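Local coordinates for HIGH affinity ribose transport protein RBSD (Bacillus subtilis, PDB 1OGE) that probably catalyses the interconversion of the beta-pyranose and beta-furanose forms of D-ribose, working as a decamer made of two pentamers, at residues A16-T21 against L125-L130; I24-A29 against I112-F117; A71-S76 against I93-H98; A75-N80 against E116-A121. One frame throughout, in Å; residues are numbered along the deposited sequence.

Following the chain from the N terminus, the end of helix 9-17 and the loop after it meet the end of the last strand, 123-127, in contact 1, which closes a loop around most of the chain. Nested inside it, contact 2 pairs strand 23-27 with strand 111-113. Contact 3 is nested within contact 2 and joins helix 72-76 to strand 92-96, outermost in this chain. Contact 4 starts on residues shared with contact 3, runs past its far end to finish on residues shared with contact 2, and ties the junction of helices 72-76 and 78-87 to the loop before the last strand. Contacts 2, 3 and 4 touch one ribose 5-phosphate; contact 1 reaches another through H20.

Contact 1 (A16-T21 against L125-L130); sequences ADLGHT and LQAGVL. With RP5 (5-O-phosphono-beta-D-ribofuranose), chain H.
H20 and A127 meet at the tight part of this contact, where the loop after helix 9-17 crosses the end of strand 123-127. The imidazole turns its edge to the strand: O of A127 lies near the ring plane, 3.3 Å from CD2 of H20. The same carbonyl is gripped by the backbone through a hydrogen bond of 2.8 Å from N of T21 to O of A127. V129 covers one ring face off-centre, its CB 4.2 Å from CG of H20. The methyl CB of A127 sits 3.3 Å from O of G19. The side of T21 and Q126 is more open, both residues being partly exposed; here CG of the extended Q126 lies 3.5 Å from O of T21, and its amide nitrogen is bonded to E65. With CG anti to the backbone N (chi1 -170°), H20 sends ND1 to the ribose 5-phosphate, donating to its ring oxygen O4 over 2.9 Å. NE2 of H20 is bonded to E65, and D28, H98 and Y120 of a neighbouring subunit hold the same sugar. Bonds at both nitrogens restrain the turn of the ring, and V129 lies over one face, consistent with the proposed role of H20 as proton donor.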
# COMPACT_ATOMS: atom_id res chain seq x y z
N ALA A 16 2.84 -24.05 0.22
CA ALA A 16 1.97 -24.04 -0.95
C ALA A 16 2.62 -23.45 -2.20
O ALA A 16 2.33 -23.89 -3.32
CB ALA A 16 0.70 -23.28 -0.62
N ASP A 17 3.51 -22.47 -2.03
CA ASP A 17 4.15 -21.86 -3.19
C ASP A 17 5.50 -22.44 -3.57
O ASP A 17 6.07 -22.05 -4.59
CB ASP A 17 4.31 -20.34 -2.99
CG ASP A 17 3.00 -19.60 -3.18
OD1 ASP A 17 2.21 -19.99 -4.06
OD2 ASP A 17 2.77 -18.61 -2.45
N LEU A 18 6.00 -23.38 -2.78
CA LEU A 18 7.29 -23.98 -3.08
C LEU A 18 7.36 -24.64 -4.45
O LEU A 18 6.45 -25.36 -4.87
CB LEU A 18 7.67 -25.02 -2.02
CG LEU A 18 8.07 -24.51 -0.64
CD1 LEU A 18 8.34 -25.70 0.27
CD2 LEU A 18 9.30 -23.63 -0.75
N GLY A 19 8.45 -24.36 -5.14
CA GLY A 19 8.69 -24.93 -6.44
C GLY A 19 10.00 -25.68 -6.29
O GLY A 19 10.66 -25.57 -5.25
N HIS A 20 10.38 -26.44 -7.31
CA HIS A 20 11.62 -27.20 -7.25
C HIS A 20 12.82 -26.26 -7.05
O HIS A 20 13.01 -25.33 -7.83
CB HIS A 20 11.81 -28.00 -8.54
CG HIS A 20 12.93 -28.99 -8.48
ND1 HIS A 20 13.42 -29.62 -9.60
CD2 HIS A 20 13.64 -29.47 -7.43
CE1 HIS A 20 14.40 -30.44 -9.24
NE2 HIS A 20 14.55 -30.37 -7.93
N THR A 21 13.62 -26.54 -6.02
CA THR A 21 14.82 -25.78 -5.65
C THR A 21 14.61 -24.58 -4.72
O THR A 21 15.59 -24.04 -4.18
CB THR A 21 15.66 -25.30 -6.89
OG1 THR A 21 14.96 -24.26 -7.59
CG2 THR A 21 15.93 -26.46 -7.83
N LEU A 125 16.53 -25.90 3.90
CA LEU A 125 15.92 -27.05 3.23
C LEU A 125 15.60 -26.66 1.80
O LEU A 125 14.87 -25.69 1.56
CB LEU A 125 14.62 -27.47 3.93
CG LEU A 125 14.70 -27.91 5.39
CD1 LEU A 125 13.32 -28.38 5.82
CD2 LEU A 125 15.72 -29.02 5.54
N GLN A 126 16.14 -27.40 0.84
CA GLN A 126 15.90 -27.12 -0.56
C GLN A 126 14.82 -28.05 -1.10
O GLN A 126 14.98 -29.27 -1.10
CB GLN A 126 17.18 -27.28 -1.36
CG GLN A 126 17.03 -26.94 -2.84
CD GLN A 126 18.37 -26.85 -3.55
OE1 GLN A 126 19.22 -26.03 -3.19
NE2 GLN A 126 18.56 -27.70 -4.55
N ALA A 127 13.72 -27.45 -1.57
CA ALA A 127 12.57 -28.18 -2.10
C ALA A 127 12.85 -29.09 -3.29
O ALA A 127 13.49 -28.70 -4.26
CB ALA A 127 11.46 -27.20 -2.47
N GLY A 128 12.34 -30.32 -3.21
CA GLY A 128 12.51 -31.26 -4.30
C GLY A 128 11.26 -31.22 -5.16
O GLY A 128 10.55 -30.22 -5.17
N VAL A 129 10.99 -32.30 -5.88
CA VAL A 129 9.81 -32.36 -6.74
C VAL A 129 9.08 -33.69 -6.53
O VAL A 129 9.70 -34.71 -6.23
CB VAL A 129 10.20 -32.19 -8.24
CG1 VAL A 129 11.13 -33.30 -8.67
CG2 VAL A 129 8.94 -32.14 -9.10
N LEU A 130 7.75 -33.66 -6.70
CA LEU A 130 6.91 -34.85 -6.50
C LEU A 130 6.71 -35.74 -7.72
O LEU A 130 5.80 -36.57 -7.75
CB LEU A 130 5.55 -34.41 -5.96
CG LEU A 130 5.60 -33.69 -4.61
CD1 LEU A 130 4.23 -33.15 -4.24
CD2 LEU A 130 6.11 -34.66 -3.55
C1 RP5 H . 10.94 -28.03 -12.27
O4 RP5 H . 11.71 -29.17 -11.94
C2 RP5 H . 9.84 -28.53 -13.21
O2 RP5 H . 8.77 -29.06 -12.45
C3 RP5 H . 10.55 -29.67 -13.94
O3 RP5 H . 9.56 -30.59 -14.37
C4 RP5 H . 11.53 -30.21 -12.89
C5 RP5 H . 12.88 -30.60 -13.50
O5 RP5 H . 13.76 -31.10 -12.47
P' RP5 H . 13.92 -32.67 -12.45
O1X RP5 H . 14.84 -33.05 -11.36
O2X RP5 H . 12.55 -33.32 -12.21
O3X RP5 H . 14.49 -33.17 -13.78
O1 RP5 H . 11.84 -27.16 -12.91

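Contact 2 (I24-A29 against I112-F117); sequences IVIADA and IRTGEF. With RP5 (5-O-phosphono-beta-D-ribofuranose), chain G.
I26 pairs with I112 and A27 with R113 in parallel register, joining strands 23-27 and 111-113 through hydrogen bonds such as that from N of A27 to O of I112 (2.7 Å). As the strands run out, O of A27 takes two bonds from T114, one from N and one of 2.7 Å from OG1, arriving from opposite faces of the carbonyl plane. One further bond, nearly straight, runs from N of A29 to O of E116 (2.9 Å). On the buried face of I26 and I112, CD1 of I24 packs against CD1 of I112 at 3.9 Å. R113, extended from CG to NE, lays its guanidinium side-on to A29 and gives two hydrogen bonds to O of A29: NH2 (3.0 Å) lies in the carbonyl plane on a lone pair, NE (3.2 Å) comes from above that plane. NH1 is paired with D41. A leucine in place of R113 brings no donor, so D41 would probably be left without this charged mate and the A29 carbonyl without its two-nitrogen grip. CB of D28 rests against E116, while its carboxylate leads away to the ribose 5-phosphate, taking the O2 hydroxyl on OD2 (2.6 Å) and O3 on OD1 (2.8 Å). OD2 also accepts from the backbone N of G30 and L31. Held by these bonds, on a backbone fixed through A27 and A29, the carboxylate is placed to accept two neighbouring sugar hydroxyls.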
# COMPACT_ATOMS: atom_id res chain seq x y z
N ILE A 24 13.93 -22.72 2.18
CA ILE A 24 13.37 -22.15 3.40
C ILE A 24 14.43 -22.40 4.48
O ILE A 24 15.21 -23.34 4.36
CB ILE A 24 12.01 -22.79 3.82
CG1 ILE A 24 12.21 -24.22 4.30
CG2 ILE A 24 11.04 -22.74 2.65
CD1 ILE A 24 10.95 -24.80 4.95
N VAL A 25 14.45 -21.57 5.51
CA VAL A 25 15.43 -21.70 6.57
C VAL A 25 14.79 -21.95 7.94
O VAL A 25 13.73 -21.40 8.25
CB VAL A 25 16.30 -20.42 6.68
CG1 VAL A 25 17.34 -20.56 7.80
CG2 VAL A 25 16.98 -20.14 5.34
N ILE A 26 15.43 -22.79 8.74
CA ILE A 26 14.98 -23.08 10.10
C ILE A 26 16.13 -22.51 10.90
O ILE A 26 17.27 -22.94 10.75
CB ILE A 26 14.86 -24.58 10.38
CG1 ILE A 26 13.80 -25.20 9.47
CG2 ILE A 26 14.48 -24.81 11.84
CD1 ILE A 26 13.66 -26.71 9.62
N ALA A 27 15.82 -21.54 11.75
CA ALA A 27 16.87 -20.88 12.51
C ALA A 27 16.75 -21.00 14.01
O ALA A 27 15.67 -21.26 14.54
CB ALA A 27 16.92 -19.41 12.12
N ASP A 28 17.88 -20.79 14.68
CA ASP A 28 17.89 -20.79 16.13
C ASP A 28 17.44 -19.37 16.49
O ASP A 28 17.21 -18.56 15.60
CB ASP A 28 19.30 -21.10 16.66
CG ASP A 28 20.37 -20.15 16.12
OD1 ASP A 28 21.44 -20.65 15.72
OD2 ASP A 28 20.13 -18.92 16.11
N ALA A 29 17.31 -19.07 17.78
CA ALA A 29 16.85 -17.76 18.20
C ALA A 29 17.76 -16.57 17.86
O ALA A 29 17.34 -15.42 17.98
CB ALA A 29 16.57 -17.78 19.70
N ILE A 112 12.27 -19.53 9.42
CA ILE A 112 11.42 -20.00 10.51
C ILE A 112 12.28 -19.92 11.76
O ILE A 112 13.29 -20.60 11.88
CB ILE A 112 10.96 -21.44 10.25
CG1 ILE A 112 10.25 -21.49 8.89
CG2 ILE A 112 10.04 -21.92 11.35
CD1 ILE A 112 10.19 -22.88 8.28
N ARG A 113 11.88 -19.06 12.69
CA ARG A 113 12.64 -18.89 13.92
C ARG A 113 12.11 -19.81 15.00
O ARG A 113 10.93 -19.75 15.34
CB ARG A 113 12.56 -17.42 14.39
CG ARG A 113 13.48 -17.09 15.56
CD ARG A 113 13.34 -15.64 16.00
NE ARG A 113 14.26 -15.29 17.09
CZ ARG A 113 13.89 -14.69 18.22
NH1 ARG A 113 12.62 -14.38 18.43
NH2 ARG A 113 14.80 -14.40 19.14
N THR A 114 12.97 -20.66 15.54
CA THR A 114 12.58 -21.58 16.61
C THR A 114 13.08 -20.97 17.92
O THR A 114 13.68 -19.89 17.91
CB THR A 114 13.24 -22.97 16.44
OG1 THR A 114 14.66 -22.85 16.51
CG2 THR A 114 12.85 -23.59 15.11
N GLY A 115 12.83 -21.65 19.03
CA GLY A 115 13.29 -21.14 20.31
C GLY A 115 14.62 -21.75 20.69
O GLY A 115 15.06 -21.64 21.84
N GLU A 116 15.27 -22.38 19.72
CA GLU A 116 16.56 -23.04 19.94
C GLU A 116 17.64 -22.07 20.41
O GLU A 116 17.96 -21.09 19.73
CB GLU A 116 17.01 -23.72 18.65
CG GLU A 116 18.18 -24.68 18.81
CD GLU A 116 17.85 -25.85 19.72
OE1 GLU A 116 16.87 -26.57 19.45
OE2 GLU A 116 18.58 -26.05 20.72
N PHE A 117 18.21 -22.36 21.58
CA PHE A 117 19.26 -21.53 22.16
C PHE A 117 20.62 -22.21 22.13
O PHE A 117 21.36 -22.20 23.11
CB PHE A 117 18.92 -21.16 23.61
CG PHE A 117 18.29 -19.81 23.76
CD1 PHE A 117 17.17 -19.45 23.02
CD2 PHE A 117 18.81 -18.88 24.67
CE1 PHE A 117 16.57 -18.20 23.18
CE2 PHE A 117 18.22 -17.62 24.84
CZ PHE A 117 17.10 -17.28 24.09
C1 RP5 G . 23.86 -16.41 14.59
O4 RP5 G . 25.01 -16.31 15.41
C2 RP5 G . 23.21 -17.74 14.95
O2 RP5 G . 22.41 -17.59 16.11
C3 RP5 G . 24.42 -18.60 15.29
O3 RP5 G . 23.99 -19.61 16.19
C4 RP5 G . 25.41 -17.59 15.88
C5 RP5 G . 26.87 -17.89 15.47
O5 RP5 G . 27.78 -16.92 16.03
P' RP5 G . 28.31 -17.22 17.49
O1X RP5 G . 29.24 -16.15 17.90
O2X RP5 G . 27.12 -17.26 18.46
O3X RP5 G . 29.04 -18.57 17.52
O1 RP5 G . 24.35 -16.37 13.28
O HOH W 1 16.54 -15.67 14.90

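Contact 3 (A71-S76 against I93-H98); sequences AEIKAS and IEYLSH. With RP5 (5-O-phosphono-beta-D-ribofuranose), chain G.
Two polar groupings and one aromatic one join A71, E72, I73 and K74 to Y95, L96 and H98, where the start of helix 72-76 stands at 84° to strand 92-96. Of the backbone bonds, the one that crosses runs from N of A71 to O of L96 (2.6 Å), tying A71 to L96 at the end of the strand. The second polar grouping is a carboxylate at a helix start. E72, bent at its second torsion (chi2 77°), presents both oxygens to N of H98, OE2 at 3.2 Å and OE1 at 3.3 Å, both bonds weak. H98 opens helix 98-104, for which S97 is the N-cap, so the negative group would probably interact favourably with that helix end. Aromatic packing centres on Y95. K74, extended beyond CG, passes over the Y95 ring with CE 3.3 Å above the Y95 centroid, a CH-pi contact, and its NZ 4.0 Å from that centroid in a cation-pi interaction. I73 comes instead to the ring edge, CG2 lying 3.9 Å from CE2 of Y95, while the hydroxyl of Y95 is bonded to E85. Beyond the contact, H98 turns its ring from the strand toward the ribose 5-phosphate, where NE2 of H98 is hydrogen-bonded to O1 at 2.7 Å, in the plane of the ring. Y120 meets that ring edge-to-face. E72, through weak bonds, and the N-cap S97 thus meet the backbone from which a substrate-binding histidine reaches the anomeric hydroxyl.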
# COMPACT_ATOMS: atom_id res chain seq x y z
N ALA A 71 29.28 -25.75 8.76
CA ALA A 71 30.26 -26.72 9.25
C ALA A 71 30.41 -26.64 10.77
O ALA A 71 30.46 -27.66 11.46
CB ALA A 71 31.61 -26.50 8.57
N GLU A 72 30.49 -25.41 11.29
CA GLU A 72 30.64 -25.18 12.72
C GLU A 72 29.67 -26.00 13.56
O GLU A 72 29.94 -26.26 14.74
CB GLU A 72 30.44 -23.70 13.05
CG GLU A 72 31.50 -22.75 12.48
CD GLU A 72 31.32 -22.47 11.00
OE1 GLU A 72 32.02 -21.57 10.48
OE2 GLU A 72 30.49 -23.14 10.35
N ILE A 73 28.55 -26.41 12.98
CA ILE A 73 27.57 -27.18 13.74
C ILE A 73 28.14 -28.52 14.20
O ILE A 73 27.91 -28.95 15.33
CB ILE A 73 26.27 -27.42 12.91
CG1 ILE A 73 25.16 -27.91 13.84
CG2 ILE A 73 26.52 -28.44 11.81
CD1 ILE A 73 23.81 -28.07 13.16
N LYS A 74 28.91 -29.17 13.32
CA LYS A 74 29.52 -30.46 13.64
C LYS A 74 30.33 -30.44 14.93
O LYS A 74 30.32 -31.40 15.70
CB LYS A 74 30.42 -30.91 12.49
CG LYS A 74 29.70 -31.30 11.21
CD LYS A 74 30.72 -31.69 10.14
CE LYS A 74 30.04 -32.28 8.91
NZ LYS A 74 31.03 -32.68 7.86
N ALA A 75 31.04 -29.34 15.16
CA ALA A 75 31.87 -29.20 16.35
C ALA A 75 31.15 -28.55 17.52
O ALA A 75 31.11 -29.11 18.62
CB ALA A 75 33.12 -28.40 16.01
N SER A 76 30.58 -27.38 17.28
CA SER A 76 29.87 -26.63 18.32
C SER A 76 28.53 -27.21 18.75
O SER A 76 28.07 -26.95 19.86
CB SER A 76 29.67 -25.19 17.86
OG SER A 76 30.90 -24.61 17.46
N ILE A 93 23.47 -33.80 1.97
CA ILE A 93 23.76 -32.81 3.00
C ILE A 93 25.07 -32.08 2.73
O ILE A 93 26.15 -32.66 2.80
CB ILE A 93 23.84 -33.46 4.40
CG1 ILE A 93 22.51 -34.14 4.73
CG2 ILE A 93 24.17 -32.40 5.44
CD1 ILE A 93 22.48 -34.82 6.08
N GLU A 94 24.96 -30.80 2.40
CA GLU A 94 26.12 -29.98 2.11
C GLU A 94 26.46 -29.07 3.28
O GLU A 94 25.58 -28.50 3.93
CB GLU A 94 25.85 -29.16 0.84
CG GLU A 94 26.89 -28.08 0.55
CD GLU A 94 26.67 -27.41 -0.79
OE1 GLU A 94 25.52 -27.05 -1.10
OE2 GLU A 94 27.65 -27.24 -1.54
N TYR A 95 27.76 -28.94 3.57
CA TYR A 95 28.23 -28.09 4.65
C TYR A 95 29.02 -26.90 4.13
O TYR A 95 29.80 -27.02 3.19
CB TYR A 95 29.11 -28.87 5.63
CG TYR A 95 28.34 -29.85 6.48
CD1 TYR A 95 27.97 -31.10 5.99
CD2 TYR A 95 27.94 -29.50 7.77
CE1 TYR A 95 27.23 -31.98 6.76
CE2 TYR A 95 27.20 -30.38 8.55
CZ TYR A 95 26.84 -31.62 8.04
OH TYR A 95 26.09 -32.48 8.80
N LEU A 96 28.80 -25.75 4.75
CA LEU A 96 29.48 -24.53 4.36
C LEU A 96 29.87 -23.80 5.64
O LEU A 96 29.42 -24.16 6.73
CB LEU A 96 28.56 -23.63 3.54
CG LEU A 96 28.00 -24.18 2.23
CD1 LEU A 96 27.07 -23.14 1.61
CD2 LEU A 96 29.13 -24.51 1.27
N SER A 97 30.70 -22.77 5.50
CA SER A 97 31.10 -21.98 6.65
C SER A 97 29.88 -21.15 7.01
O SER A 97 29.10 -20.77 6.13
CB SER A 97 32.27 -21.06 6.28
OG SER A 97 31.89 -20.13 5.28
N HIS A 98 29.71 -20.87 8.30
CA HIS A 98 28.58 -20.08 8.75
C HIS A 98 28.42 -18.80 7.93
O HIS A 98 27.31 -18.34 7.68
CB HIS A 98 28.74 -19.73 10.23
CG HIS A 98 27.55 -19.05 10.82
ND1 HIS A 98 26.30 -19.62 10.83
CD2 HIS A 98 27.41 -17.84 11.41
CE1 HIS A 98 25.44 -18.80 11.40
NE2 HIS A 98 26.09 -17.71 11.76
C1 RP5 G . 23.86 -16.41 14.59
O4 RP5 G . 25.01 -16.31 15.41
C2 RP5 G . 23.21 -17.74 14.95
O2 RP5 G . 22.41 -17.59 16.11
C3 RP5 G . 24.42 -18.60 15.29
O3 RP5 G . 23.99 -19.61 16.19
C4 RP5 G . 25.41 -17.59 15.88
C5 RP5 G . 26.87 -17.89 15.47
O5 RP5 G . 27.78 -16.92 16.03
P' RP5 G . 28.31 -17.22 17.49
O1X RP5 G . 29.24 -16.15 17.90
O2X RP5 G . 27.12 -17.26 18.46
O3X RP5 G . 29.04 -18.57 17.52
O1 RP5 G . 24.35 -16.37 13.28

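Contact 4 (A75-N80 against E116-A121); sequences ASNQEN and EFTPYA. With RP5 (5-O-phosphono-beta-D-ribofuranose), chain G.
N77 faces P119 across the contact, CA atoms 6.3 Å apart, where the break between helices 72-76 and 78-87 meets a type II beta turn from T118 to A121. The N77 side chain, CG anti to the backbone N (chi1 -151°), works at both ends. ND2 of N77 donates to O of P119 at 2.9 Å, with that oxygen close to the amide plane, and more weakly to OG1 of T118. OD1 of N77 turns back to its own helix as the N-cap, accepting from ND2 of N80 (2.8 Å) and, in a weak capping bond, from N of N80. Were N77 an alanine, the P119 carbonyl and N of N80 would probably be left without these partners and the tie between helix and turn weakened. OG1 of T118 in turn donates to OE2 of E116 from above the carboxylate plane (3.1 Å). A water bridges OD1 of N80, also bonded to Q52, and OE1 of E116, which accepts from N of F51 as well. Beside this network CB of S76 lies 3.8 Å from CD1 of Y120, whose ring has C5 of the ribose 5-phosphate over one face, while N of Y120 donates to the sugar O3 (2.9 Å). The turn lies in the loop leading from strand 111-113 to strand 123-127, and N77 joins it to the break between helices 72-76 and 78-87, with F131 of a neighbouring subunit packing on P119.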
# COMPACT_ATOMS: atom_id res chain seq x y z
N ALA A 75 31.04 -29.34 15.16
CA ALA A 75 31.87 -29.20 16.35
C ALA A 75 31.15 -28.55 17.52
O ALA A 75 31.11 -29.11 18.62
CB ALA A 75 33.12 -28.40 16.01
N SER A 76 30.58 -27.38 17.28
CA SER A 76 29.87 -26.63 18.32
C SER A 76 28.53 -27.21 18.75
O SER A 76 28.07 -26.95 19.86
CB SER A 76 29.67 -25.19 17.86
OG SER A 76 30.90 -24.61 17.46
N ASN A 77 27.90 -28.00 17.88
CA ASN A 77 26.59 -28.57 18.20
C ASN A 77 26.47 -30.00 17.68
O ASN A 77 25.76 -30.25 16.70
CB ASN A 77 25.49 -27.71 17.59
CG ASN A 77 24.20 -27.75 18.39
OD1 ASN A 77 23.73 -28.82 18.78
ND2 ASN A 77 23.62 -26.58 18.63
N GLN A 78 27.16 -30.92 18.35
CA GLN A 78 27.16 -32.33 17.95
C GLN A 78 25.81 -33.02 17.99
O GLN A 78 25.49 -33.82 17.12
CB GLN A 78 28.16 -33.10 18.83
CG GLN A 78 28.27 -34.58 18.51
CD GLN A 78 28.75 -34.84 17.08
OE1 GLN A 78 29.81 -34.37 16.67
NE2 GLN A 78 27.96 -35.59 16.32
N GLU A 79 25.00 -32.73 19.01
CA GLU A 79 23.71 -33.38 19.13
C GLU A 79 22.76 -33.04 17.98
O GLU A 79 22.14 -33.94 17.40
CB GLU A 79 23.06 -33.04 20.47
CG GLU A 79 21.80 -33.84 20.76
CD GLU A 79 21.61 -34.13 22.24
OE1 GLU A 79 21.56 -33.18 23.04
OE2 GLU A 79 21.51 -35.33 22.61
N ASN A 80 22.65 -31.76 17.63
CA ASN A 80 21.77 -31.35 16.54
C ASN A 80 22.34 -31.70 15.17
O ASN A 80 21.59 -31.98 14.23
CB ASN A 80 21.49 -29.85 16.62
CG ASN A 80 20.55 -29.49 17.74
OD1 ASN A 80 19.42 -29.99 17.80
ND2 ASN A 80 20.99 -28.63 18.64
N GLU A 116 15.27 -22.38 19.72
CA GLU A 116 16.56 -23.04 19.94
C GLU A 116 17.64 -22.07 20.41
O GLU A 116 17.96 -21.09 19.73
CB GLU A 116 17.01 -23.72 18.65
CG GLU A 116 18.18 -24.68 18.81
CD GLU A 116 17.85 -25.85 19.72
OE1 GLU A 116 16.87 -26.57 19.45
OE2 GLU A 116 18.58 -26.05 20.72
N PHE A 117 18.21 -22.36 21.58
CA PHE A 117 19.26 -21.53 22.16
C PHE A 117 20.62 -22.21 22.13
O PHE A 117 21.36 -22.20 23.11
CB PHE A 117 18.92 -21.16 23.61
CG PHE A 117 18.29 -19.81 23.76
CD1 PHE A 117 17.17 -19.45 23.02
CD2 PHE A 117 18.81 -18.88 24.67
CE1 PHE A 117 16.57 -18.20 23.18
CE2 PHE A 117 18.22 -17.62 24.84
CZ PHE A 117 17.10 -17.28 24.09
N THR A 118 20.96 -22.83 21.00
CA THR A 118 22.25 -23.48 20.86
C THR A 118 22.93 -23.00 19.58
O THR A 118 22.26 -22.71 18.59
CB THR A 118 22.14 -25.03 20.81
OG1 THR A 118 21.46 -25.43 19.61
CG2 THR A 118 21.39 -25.54 22.02
N PRO A 119 24.27 -22.90 19.60
CA PRO A 119 25.10 -22.44 18.49
C PRO A 119 24.92 -23.18 17.16
O PRO A 119 24.84 -24.41 17.12
CB PRO A 119 26.52 -22.62 19.03
CG PRO A 119 26.35 -22.39 20.49
CD PRO A 119 25.10 -23.17 20.79
N TYR A 120 24.87 -22.40 16.09
CA TYR A 120 24.74 -22.90 14.73
C TYR A 120 23.62 -23.91 14.47
O TYR A 120 23.74 -24.76 13.58
CB TYR A 120 26.09 -23.46 14.28
CG TYR A 120 27.24 -22.53 14.59
CD1 TYR A 120 27.86 -22.54 15.84
CD2 TYR A 120 27.67 -21.59 13.65
CE1 TYR A 120 28.88 -21.65 16.15
CE2 TYR A 120 28.69 -20.69 13.95
CZ TYR A 120 29.29 -20.72 15.20
OH TYR A 120 30.30 -19.84 15.50
N ALA A 121 22.54 -23.82 15.24
CA ALA A 121 21.41 -24.71 15.04
C ALA A 121 20.54 -24.09 13.96
O ALA A 121 19.44 -23.59 14.24
CB ALA A 121 20.63 -24.87 16.34
C1 RP5 G . 23.86 -16.41 14.59
O4 RP5 G . 25.01 -16.31 15.41
C2 RP5 G . 23.21 -17.74 14.95
O2 RP5 G . 22.41 -17.59 16.11
C3 RP5 G . 24.42 -18.60 15.29
O3 RP5 G . 23.99 -19.61 16.19
C4 RP5 G . 25.41 -17.59 15.88
C5 RP5 G . 26.87 -17.89 15.47
O5 RP5 G . 27.78 -16.92 16.03
P' RP5 G . 28.31 -17.22 17.49
O1X RP5 G . 29.24 -16.15 17.90
O2X RP5 G . 27.12 -17.26 18.46
O3X RP5 G . 29.04 -18.57 17.52
O1 RP5 G . 24.35 -16.37 13.28
O HOH W 2 17.05 -29.27 19.05